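PDB 5L9S: ABC transporter, substrate binding protein (Mannopine) from Agrobacterium fabrum, which acts as the periplasmic solute-binding component of an ABC transporter, its cargo probably being an opine such as mannopine. Local coordinates for residues Q3-A8 / T58-L63; A139-N144 / V185-R190; F167-D172 / A307-A312. All coordinates share one frame; numbering follows the deposited sequence.

Interaction 1. Residues Q3-A8 / T58-L63; sequences QRVVIA and TWDLYL
Strands 4-8 and 61-63 run parallel, their short axes 4.4 Å apart at closest approach and inclined by 20°. Ile-7 pairs with Leu-61 and Ala-8 with Tyr-62. The ladder runs from Leu-61 O, which takes Ala-8 N, to Ala-8 O, which takes Leu-63 N at 3.0 Å, nearly along the C=O axis. At the start the pattern differs. Val-6 O receives two donors in its carbonyl plane, Asp-60 N at 2.9 Å and Leu-61 N. Val-6 N is held by a side chain: it gives a straight bond (166°) of 2.8 Å to the anti lone pair of Asp-60 OD2. The other carboxylate oxygen, OD1, takes the backbone N of Asn-246, so both ends of the group are fixed. This pair belongs to the parallel core of one lobe of the periplasmic binding protein fold, where strand 4-9 lies between strands 33-38 and 61-65. The Trp-59 indole lies over the sheet face that carries Ala-8. Ala-8 CB sits over its six-membered ring, 3.8 Å from the centroid, a CH-pi contact. Val-6 CG2, anti to the backbone N, approaches Trp-59 CD1 at 3.8 Å. Beyond the indole is helix 41-53. Ile-7 and Leu-61 share the other face, with Ile-7 CG1 3.8 Å from Leu-61 CB. There Leu-61 also meets Leu-253 and Ile-254 of helix 247-258.

Interaction 2. Residues A139-N144 / V185-R190; sequences ARSFPN and VQVWWR
Trp-189 carries much of this parallel strand pair. From CB its CG turns to the crowded position between backbone N and carbonyl carbon (chi1 64°), which brings the indole back over strand 140-143. Trp-189 CG lies 4.0 Å from Pro-143 CA. Trp-189 CD1 comes next and has Ser-141 OG at 3.2 Å, in the ring plane at the edge. Trp-189 NE1 stands over Pro-143 N, which has no hydrogen to share; the indole N-H goes instead to Gln-208 O on strand 206-210. CE2 and CZ2 cover Pro-143 CB, with Trp-189 CZ2 the nearer at 3.5 Å. At the tip, CH2 and CZ3 still touch that same CB. Pro-143 CB thus lies over the six-membered ring, 3.6 Å from its centroid, in a CH-pi contact. Trp-210 and Phe-145 add edge-to-face ring contacts.

The two strands are joined through helices 149-158 and 171-181, a beta-alpha-beta type of crossover, and strand 140-143 lies between 185-189 and 206-210. A beta bulge shifts the register by one: Arg-140 pairs with Val-185 but Ser-141 with Val-187. Gln-186 N bonds to Arg-140 O at the bulge. Further on, Phe-142 N meets Val-187 O at 3.2 Å. Asn-144 N gives Trp-189 O a short, straight bond (2.7 Å, 169°) from above the carbonyl plane. Away from Trp-189, Phe-142 CB touches Trp-188 CZ3 at 3.5 Å, and Val-185 CG2 meets the edge of the Phe-142 ring.

Interaction 3. Residues F167-D172 / A307-A312; sequences FPLDVD and AQWINA
The aromatic part of the contact is one offset edge-to-face pair. Phe-167 turns its edge to the face of Trp-309. The centroid of the Phe-167 ring lies 5.8 Å from that of the Trp-309 six-membered ring, and the planes make 65°. Phe-167 CE1 comes to 3.9 Å from Trp-309 CE3. The indole reaches this place because its CG is anti to the backbone N (chi1 -174°), which carries the ring outward from the helix.

The CH-pi part comes from Leu-169. Its CG stands over the six-membered ring of Trp-309, 4.0 Å from the centroid. Its CB is closer to the rim, 3.5 Å from Trp-309 CH2.

Other apolar contacts complete the packing. Pro-168 extends the cover of that same indole face over the pyrrole end, its CB 3.3 Å from Trp-309 NE1. A cis peptide bond precedes this proline. Val-171 CG2 is at the ring edge, 4.1 Å from Trp-309 CH2. Ile-310 CG1 touches Phe-167 CE1, away from the indole.

No polar pair joins the two segments; their polar groups bond within a segment or to residues outside both. Asn-311 ND2 bonds to Ala-307 O at 2.7 Å, one helical turn back, and that oxygen also accepts Asn-311 N. Ile-67 O is a second partner of Asn-311 ND2. Asp-170 is the N-cap of helix 171-181, and its OD1 weakly accepts Arg-173 N.

Helix 307-325 is held here against the loop that leads into helix 171-181, and Asp-172 adds a salt bridge to Arg-320 further along it. Helix 149-158 also packs here: Trp-149 touches both Phe-167 and Ile-310, and Leu-156 touches Leu-169. The Ile-310 side chain also reaches Ile-67, just after strand 61-65.

Interactions 1 and 2 belong to the same branched sheet but lie on opposite sides of the chain's centre. Their centres are 38 Å apart and their nearest atoms about 19 Å. This fits two lobes, each with its own parallel strand core, in a binding protein that is open and unliganded here. Interaction 3 touches neither; its nearest atoms are about 12 Å from each. It is tied to interaction 2 by sequence, since helix 171-181 leads into strand 185-189. Helix 307-325 lies along the lobe of interaction 2, where its Trp-321 bonds Asn-144, and its first turns touch Ile-67, in the loop after the strand of interaction 1.

Interaction 1. Residues Q3-A8 / T58-L63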
loop_
_atom_site.group_PDB
_atom_site.type_symbol
_atom_site.label_atom_id
_atom_site.label_comp_id
_atom_site.label_asym_id
_atom_site.label_seq_id
_atom_site.Cartn_x
_atom_site.Cartn_y
_atom_site.Cartn_z
ATOM N N GLN A 3 -6.747 -30.105 11.701
ATOM C CA GLN A 3 -6.852 -28.663 11.522
ATOM C C GLN A 3 -6.014 -28.079 10.412
ATOM O O GLN A 3 -4.850 -28.436 10.229
ATOM C CB GLN A 3 -6.589 -27.912 12.836
ATOM C CG GLN A 3 -7.735 -27.990 13.864
ATOM C CD GLN A 3 -9.105 -28.346 13.297
ATOM O OE1 GLN A 3 -9.610 -29.468 13.484
ATOM N NE2 GLN A 3 -9.739 -27.406 12.595
ATOM N N ARG A 4 -6.649 -27.150 9.681
ATOM C CA ARG A 4 -6.136 -26.401 8.538
ATOM C C ARG A 4 -6.771 -25.003 8.447
ATOM O O ARG A 4 -7.728 -24.700 9.174
ATOM C CB ARG A 4 -6.303 -27.184 7.217
ATOM C CG ARG A 4 -7.724 -27.637 6.902
ATOM C CD ARG A 4 -7.798 -28.514 5.669
ATOM N NE ARG A 4 -8.772 -27.997 4.707
ATOM C CZ ARG A 4 -8.588 -27.948 3.389
ATOM N NH1 ARG A 4 -7.463 -28.408 2.848
ATOM N NH2 ARG A 4 -9.532 -27.446 2.600
ATOM N N VAL A 5 -6.165 -24.135 7.594
ATOM C CA VAL A 5 -6.592 -22.762 7.273
ATOM C C VAL A 5 -6.377 -22.582 5.785
ATOM O O VAL A 5 -5.281 -22.867 5.298
ATOM C CB VAL A 5 -5.830 -21.622 8.012
ATOM C CG1 VAL A 5 -6.543 -20.296 7.816
ATOM C CG2 VAL A 5 -5.647 -21.897 9.490
ATOM N N VAL A 6 -7.380 -22.046 5.076
ATOM C CA VAL A 6 -7.243 -21.762 3.650
ATOM C C VAL A 6 -7.197 -20.244 3.438
ATOM O O VAL A 6 -8.135 -19.544 3.801
ATOM C CB VAL A 6 -8.251 -22.513 2.730
ATOM C CG1 VAL A 6 -9.665 -22.475 3.259
ATOM C CG2 VAL A 6 -8.158 -22.042 1.276
ATOM N N ILE A 7 -6.072 -19.752 2.898
ATOM C CA ILE A 7 -5.821 -18.342 2.625
ATOM C C ILE A 7 -5.570 -18.118 1.125
ATOM O O ILE A 7 -4.829 -18.889 0.510
ATOM C CB ILE A 7 -4.684 -17.738 3.546
ATOM C CG1 ILE A 7 -4.553 -16.189 3.375
ATOM C CG2 ILE A 7 -3.329 -18.441 3.371
ATOM C CD1 ILE A 7 -3.798 -15.447 4.473
ATOM N N ALA A 8 -6.167 -17.040 0.549
ATOM C CA ALA A 8 -5.951 -16.674 -0.851
ATOM C C ALA A 8 -5.043 -15.444 -0.959
ATOM O O ALA A 8 -5.221 -14.467 -0.227
ATOM C CB ALA A 8 -7.267 -16.431 -1.553
ATOM N N THR A 58 -15.277 -22.073 0.814
ATOM C CA THR A 58 -14.098 -22.915 0.776
ATOM C C THR A 58 -12.949 -22.243 1.511
ATOM O O THR A 58 -12.243 -22.911 2.260
ATOM C CB THR A 58 -13.786 -23.342 -0.657
ATOM O OG1 THR A 58 -14.887 -24.111 -1.149
ATOM C CG2 THR A 58 -12.506 -24.191 -0.763
ATOM N N TRP A 59 -12.819 -20.918 1.356
ATOM C CA TRP A 59 -11.751 -20.068 1.879
ATOM C C TRP A 59 -12.071 -19.466 3.249
ATOM O O TRP A 59 -13.229 -19.172 3.542
ATOM C CB TRP A 59 -11.432 -18.942 0.892
ATOM C CG TRP A 59 -11.043 -19.328 -0.505
ATOM C CD1 TRP A 59 -10.830 -20.582 -0.999
ATOM C CD2 TRP A 59 -10.807 -18.422 -1.590
ATOM N NE1 TRP A 59 -10.493 -20.514 -2.331
ATOM C CE2 TRP A 59 -10.457 -19.200 -2.717
ATOM C CE3 TRP A 59 -10.854 -17.012 -1.716
ATOM C CZ2 TRP A 59 -10.180 -18.626 -3.962
ATOM C CZ3 TRP A 59 -10.554 -16.438 -2.945
ATOM C CH2 TRP A 59 -10.202 -17.239 -4.044
ATOM N N ASP A 60 -11.033 -19.282 4.079
ATOM C CA ASP A 60 -11.122 -18.700 5.413
ATOM C C ASP A 60 -10.643 -17.246 5.395
ATOM O O ASP A 60 -11.242 -16.377 6.039
ATOM C CB ASP A 60 -10.247 -19.498 6.397
ATOM C CG ASP A 60 -10.685 -20.927 6.608
ATOM O OD1 ASP A 60 -11.737 -21.133 7.221
ATOM O OD2 ASP A 60 -9.941 -21.839 6.213
ATOM N N LEU A 61 -9.514 -17.001 4.697
ATOM C CA LEU A 61 -8.862 -15.694 4.611
ATOM C C LEU A 61 -8.447 -15.376 3.198
ATOM O O LEU A 61 -8.189 -16.281 2.415
ATOM C CB LEU A 61 -7.603 -15.656 5.504
ATOM C CG LEU A 61 -7.743 -15.864 7.006
ATOM C CD1 LEU A 61 -6.407 -16.190 7.623
ATOM C CD2 LEU A 61 -8.358 -14.662 7.687
ATOM N N TYR A 62 -8.356 -14.086 2.885
ATOM C CA TYR A 62 -7.833 -13.571 1.618
ATOM C C TYR A 62 -7.198 -12.197 1.810
ATOM O O TYR A 62 -7.555 -11.479 2.752
ATOM C CB TYR A 62 -8.857 -13.605 0.464
ATOM C CG TYR A 62 -9.931 -12.540 0.488
ATOM C CD1 TYR A 62 -11.063 -12.681 1.284
ATOM C CD2 TYR A 62 -9.840 -11.410 -0.324
ATOM C CE1 TYR A 62 -12.075 -11.712 1.289
ATOM C CE2 TYR A 62 -10.835 -10.429 -0.315
ATOM C CZ TYR A 62 -11.960 -10.594 0.481
ATOM O OH TYR A 62 -12.949 -9.639 0.505
ATOM N N LEU A 63 -6.223 -11.856 0.965
ATOM C CA LEU A 63 -5.597 -10.539 1.030
ATOM C C LEU A 63 -6.231 -9.617 -0.004
ATOM O O LEU A 63 -6.573 -10.054 -1.098
ATOM C CB LEU A 63 -4.071 -10.609 0.788
ATOM C CG LEU A 63 -3.241 -11.520 1.700
ATOM C CD1 LEU A 63 -1.819 -11.615 1.197
ATOM C CD2 LEU A 63 -3.239 -11.032 3.146
#

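Interaction 2. Residues A139-N144 / V185-R190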
loop_
_atom_site.group_PDB
_atom_site.type_symbol
_atom_site.label_atom_id
_atom_site.label_comp_id
_atom_site.label_asym_id
_atom_site.label_seq_id
_atom_site.Cartn_x
_atom_site.Cartn_y
_atom_site.Cartn_z
ATOM N N ALA A 139 11.379 17.266 -16.703
ATOM C CA ALA A 139 10.103 16.649 -16.992
ATOM C C ALA A 139 9.550 15.942 -15.741
ATOM O O ALA A 139 10.330 15.330 -14.993
ATOM C CB ALA A 139 10.294 15.663 -18.122
ATOM N N ARG A 140 8.217 16.082 -15.486
ATOM C CA ARG A 140 7.566 15.403 -14.362
ATOM C C ARG A 140 6.915 14.099 -14.837
ATOM O O ARG A 140 6.713 13.884 -16.026
ATOM C CB ARG A 140 6.521 16.266 -13.591
ATOM C CG ARG A 140 6.832 17.735 -13.289
ATOM C CD ARG A 140 7.765 17.985 -12.131
ATOM N NE ARG A 140 9.037 18.430 -12.672
ATOM C CZ ARG A 140 9.879 19.296 -12.126
ATOM N NH1 ARG A 140 9.605 19.858 -10.957
ATOM N NH2 ARG A 140 10.990 19.622 -12.755
ATOM N N SER A 141 6.582 13.239 -13.895
ATOM C CA SER A 141 5.915 11.965 -14.150
ATOM C C SER A 141 4.935 11.658 -13.038
ATOM O O SER A 141 5.259 11.826 -11.859
ATOM C CB SER A 141 6.930 10.837 -14.301
ATOM O OG SER A 141 6.280 9.583 -14.428
ATOM N N PHE A 142 3.718 11.251 -13.413
ATOM C CA PHE A 142 2.692 10.863 -12.445
ATOM C C PHE A 142 2.060 9.600 -12.943
ATOM O O PHE A 142 1.962 9.454 -14.158
ATOM C CB PHE A 142 1.579 11.919 -12.346
ATOM C CG PHE A 142 1.813 13.086 -11.430
ATOM C CD1 PHE A 142 1.806 12.919 -10.051
ATOM C CD2 PHE A 142 1.987 14.366 -11.942
ATOM C CE1 PHE A 142 2.012 14.007 -9.197
ATOM C CE2 PHE A 142 2.195 15.453 -11.089
ATOM C CZ PHE A 142 2.196 15.268 -9.721
ATOM N N PRO A 143 1.531 8.712 -12.063
ATOM C CA PRO A 143 0.803 7.542 -12.583
ATOM C C PRO A 143 -0.500 7.948 -13.255
ATOM O O PRO A 143 -1.126 8.958 -12.918
ATOM C CB PRO A 143 0.520 6.698 -11.352
ATOM C CG PRO A 143 0.609 7.616 -10.206
ATOM C CD PRO A 143 1.543 8.730 -10.583
ATOM N N ASN A 144 -0.868 7.178 -14.245
ATOM C CA ASN A 144 -2.115 7.342 -14.956
ATOM C C ASN A 144 -2.838 6.009 -14.978
ATOM O O ASN A 144 -2.906 5.308 -15.996
ATOM C CB ASN A 144 -1.946 7.974 -16.342
ATOM C CG ASN A 144 -3.216 7.976 -17.167
ATOM O OD1 ASN A 144 -4.310 8.324 -16.685
ATOM N ND2 ASN A 144 -3.102 7.504 -18.400
ATOM N N VAL A 185 4.476 17.495 -17.409
ATOM C CA VAL A 185 4.290 16.048 -17.252
ATOM C C VAL A 185 4.443 15.351 -18.594
ATOM O O VAL A 185 3.523 15.366 -19.406
ATOM C CB VAL A 185 2.990 15.654 -16.506
ATOM C CG1 VAL A 185 3.003 14.176 -16.145
ATOM C CG2 VAL A 185 2.802 16.490 -15.252
ATOM N N GLN A 186 5.639 14.793 -18.844
ATOM C CA GLN A 186 5.966 14.106 -20.104
ATOM C C GLN A 186 5.652 12.609 -20.024
ATOM O O GLN A 186 5.484 11.964 -21.062
ATOM C CB GLN A 186 7.445 14.309 -20.502
ATOM C CG GLN A 186 7.960 15.758 -20.494
ATOM C CD GLN A 186 7.502 16.654 -21.607
ATOM O OE1 GLN A 186 7.015 17.763 -21.361
ATOM N NE2 GLN A 186 7.725 16.241 -22.845
ATOM N N VAL A 187 5.573 12.061 -18.789
ATOM C CA VAL A 187 5.318 10.646 -18.547
ATOM C C VAL A 187 4.068 10.447 -17.673
ATOM O O VAL A 187 4.005 10.935 -16.543
ATOM C CB VAL A 187 6.593 9.917 -17.966
ATOM C CG1 VAL A 187 6.298 8.463 -17.589
ATOM C CG2 VAL A 187 7.784 9.992 -18.925
ATOM N N TRP A 188 3.094 9.710 -18.195
ATOM C CA TRP A 188 1.888 9.317 -17.479
ATOM C C TRP A 188 1.940 7.803 -17.448
ATOM O O TRP A 188 1.382 7.138 -18.326
ATOM C CB TRP A 188 0.640 9.810 -18.205
ATOM C CG TRP A 188 0.409 11.284 -18.118
ATOM C CD1 TRP A 188 0.522 12.186 -19.131
ATOM C CD2 TRP A 188 -0.052 12.021 -16.967
ATOM N NE1 TRP A 188 0.181 13.443 -18.684
ATOM C CE2 TRP A 188 -0.200 13.365 -17.367
ATOM C CE3 TRP A 188 -0.390 11.666 -15.651
ATOM C CZ2 TRP A 188 -0.622 14.368 -16.486
ATOM C CZ3 TRP A 188 -0.839 12.657 -14.788
ATOM C CH2 TRP A 188 -0.936 13.991 -15.203
ATOM N N TRP A 189 2.703 7.259 -16.499
ATOM C CA TRP A 189 2.925 5.812 -16.393
ATOM C C TRP A 189 1.696 5.016 -15.904
ATOM O O TRP A 189 1.071 5.342 -14.898
ATOM C CB TRP A 189 4.174 5.482 -15.548
ATOM C CG TRP A 189 4.129 5.877 -14.090
ATOM C CD1 TRP A 189 4.622 7.024 -13.546
ATOM C CD2 TRP A 189 3.731 5.048 -12.986
ATOM N NE1 TRP A 189 4.537 6.976 -12.179
ATOM C CE2 TRP A 189 3.977 5.782 -11.806
ATOM C CE3 TRP A 189 3.137 3.773 -12.876
ATOM C CZ2 TRP A 189 3.654 5.287 -10.532
ATOM C CZ3 TRP A 189 2.836 3.280 -11.615
ATOM C CH2 TRP A 189 3.088 4.036 -10.462
ATOM N N ARG A 190 1.381 3.935 -16.615
ATOM C CA ARG A 190 0.258 3.081 -16.240
ATOM C C ARG A 190 0.758 1.864 -15.450
ATOM O O ARG A 190 0.061 1.372 -14.554
ATOM C CB ARG A 190 -0.578 2.702 -17.472
ATOM C CG ARG A 190 -1.959 2.182 -17.107
ATOM C CD ARG A 190 -3.042 2.529 -18.113
ATOM N NE ARG A 190 -4.259 2.982 -17.437
ATOM C CZ ARG A 190 -5.096 2.197 -16.757
ATOM N NH1 ARG A 190 -4.862 0.893 -16.652
ATOM N NH2 ARG A 190 -6.169 2.712 -16.176
#

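Interaction 3. Residues F167-D172 / A307-A312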
loop_
_atom_site.group_PDB
_atom_site.type_symbol
_atom_site.label_atom_id
_atom_site.label_comp_id
_atom_site.label_asym_id
_atom_site.label_seq_id
_atom_site.Cartn_x
_atom_site.Cartn_y
_atom_site.Cartn_z
ATOM N N PHE A 167 -7.936 15.284 4.096
ATOM C CA PHE A 167 -9.237 14.646 3.830
ATOM C C PHE A 167 -10.372 15.352 4.598
ATOM O O PHE A 167 -10.189 15.616 5.787
ATOM C CB PHE A 167 -9.203 13.147 4.151
ATOM C CG PHE A 167 -8.415 12.316 3.174
ATOM C CD1 PHE A 167 -9.002 11.843 2.008
ATOM C CD2 PHE A 167 -7.099 11.956 3.447
ATOM C CE1 PHE A 167 -8.275 11.058 1.112
ATOM C CE2 PHE A 167 -6.379 11.146 2.564
ATOM C CZ PHE A 167 -6.971 10.705 1.399
ATOM N N PRO A 168 -11.534 15.693 3.970
ATOM C CA PRO A 168 -11.959 15.442 2.568
ATOM C C PRO A 168 -11.202 16.250 1.500
ATOM O O PRO A 168 -10.969 17.451 1.693
ATOM C CB PRO A 168 -13.465 15.776 2.598
ATOM C CG PRO A 168 -13.597 16.786 3.674
ATOM C CD PRO A 168 -12.604 16.369 4.730
ATOM N N LEU A 169 -10.820 15.588 0.378
ATOM C CA LEU A 169 -10.071 16.225 -0.709
ATOM C C LEU A 169 -10.875 17.280 -1.449
ATOM O O LEU A 169 -11.982 17.002 -1.923
ATOM C CB LEU A 169 -9.509 15.207 -1.728
ATOM C CG LEU A 169 -8.612 14.044 -1.270
ATOM C CD1 LEU A 169 -8.120 13.261 -2.478
ATOM C CD2 LEU A 169 -7.412 14.529 -0.503
ATOM N N ASP A 170 -10.290 18.487 -1.578
ATOM C CA ASP A 170 -10.853 19.615 -2.329
ATOM C C ASP A 170 -10.485 19.345 -3.810
ATOM O O ASP A 170 -9.438 19.794 -4.288
ATOM C CB ASP A 170 -10.234 20.925 -1.797
ATOM C CG ASP A 170 -10.773 22.236 -2.352
ATOM O OD1 ASP A 170 -11.477 22.208 -3.384
ATOM O OD2 ASP A 170 -10.404 23.297 -1.814
ATOM N N VAL A 171 -11.306 18.525 -4.489
ATOM C CA VAL A 171 -11.121 18.049 -5.872
ATOM C C VAL A 171 -11.003 19.197 -6.892
ATOM O O VAL A 171 -10.209 19.100 -7.836
ATOM C CB VAL A 171 -12.220 17.024 -6.259
ATOM C CG1 VAL A 171 -12.010 16.469 -7.666
ATOM C CG2 VAL A 171 -12.253 15.881 -5.248
ATOM N N ASP A 172 -11.770 20.281 -6.684
ATOM C CA ASP A 172 -11.730 21.458 -7.549
ATOM C C ASP A 172 -10.371 22.145 -7.488
ATOM O O ASP A 172 -9.806 22.466 -8.533
ATOM C CB ASP A 172 -12.873 22.428 -7.212
ATOM C CG ASP A 172 -14.238 21.903 -7.625
ATOM O OD1 ASP A 172 -14.359 21.393 -8.763
ATOM O OD2 ASP A 172 -15.196 22.038 -6.826
ATOM N N ALA A 307 -9.942 5.535 3.715
ATOM C CA ALA A 307 -10.656 4.555 2.902
ATOM C C ALA A 307 -12.138 4.893 2.764
ATOM O O ALA A 307 -12.696 4.690 1.688
ATOM C CB ALA A 307 -10.478 3.158 3.480
ATOM N N GLN A 308 -12.766 5.442 3.825
ATOM C CA GLN A 308 -14.189 5.792 3.780
ATOM C C GLN A 308 -14.480 6.826 2.696
ATOM O O GLN A 308 -15.429 6.635 1.930
ATOM C CB GLN A 308 -14.704 6.296 5.137
ATOM C CG GLN A 308 -15.124 5.200 6.108
ATOM C CD GLN A 308 -15.586 5.753 7.436
ATOM O OE1 GLN A 308 -15.562 6.966 7.691
ATOM N NE2 GLN A 308 -15.987 4.862 8.327
ATOM N N TRP A 309 -13.662 7.910 2.623
ATOM C CA TRP A 309 -13.813 8.988 1.652
ATOM C C TRP A 309 -13.513 8.540 0.217
ATOM O O TRP A 309 -14.311 8.820 -0.685
ATOM C CB TRP A 309 -12.981 10.220 2.053
ATOM C CG TRP A 309 -13.208 11.424 1.178
ATOM C CD1 TRP A 309 -14.075 12.450 1.407
ATOM C CD2 TRP A 309 -12.596 11.690 -0.099
ATOM N NE1 TRP A 309 -14.027 13.353 0.366
ATOM C CE2 TRP A 309 -13.129 12.912 -0.571
ATOM C CE3 TRP A 309 -11.634 11.023 -0.881
ATOM C CZ2 TRP A 309 -12.736 13.478 -1.790
ATOM C CZ3 TRP A 309 -11.273 11.567 -2.101
ATOM C CH2 TRP A 309 -11.824 12.779 -2.548
ATOM N N ILE A 310 -12.374 7.855 -0.001
ATOM C CA ILE A 310 -11.974 7.360 -1.328
ATOM C C ILE A 310 -13.080 6.484 -1.969
ATOM O O ILE A 310 -13.410 6.700 -3.141
ATOM C CB ILE A 310 -10.578 6.663 -1.307
ATOM C CG1 ILE A 310 -9.475 7.665 -0.873
ATOM C CG2 ILE A 310 -10.246 6.038 -2.685
ATOM C CD1 ILE A 310 -8.282 7.045 -0.273
ATOM N N ASN A 311 -13.671 5.540 -1.188
ATOM C CA ASN A 311 -14.728 4.640 -1.666
ATOM C C ASN A 311 -16.006 5.368 -2.007
ATOM O O ASN A 311 -16.632 5.063 -3.024
ATOM C CB ASN A 311 -15.006 3.516 -0.685
ATOM C CG ASN A 311 -13.976 2.431 -0.730
ATOM O OD1 ASN A 311 -13.865 1.656 -1.709
ATOM N ND2 ASN A 311 -13.199 2.364 0.340
ATOM N N ALA A 312 -16.390 6.333 -1.171
ATOM C CA ALA A 312 -17.586 7.138 -1.396
ATOM C C ALA A 312 -17.462 8.060 -2.609
ATOM O O ALA A 312 -18.469 8.279 -3.302
ATOM C CB ALA A 312 -17.910 7.962 -0.158
#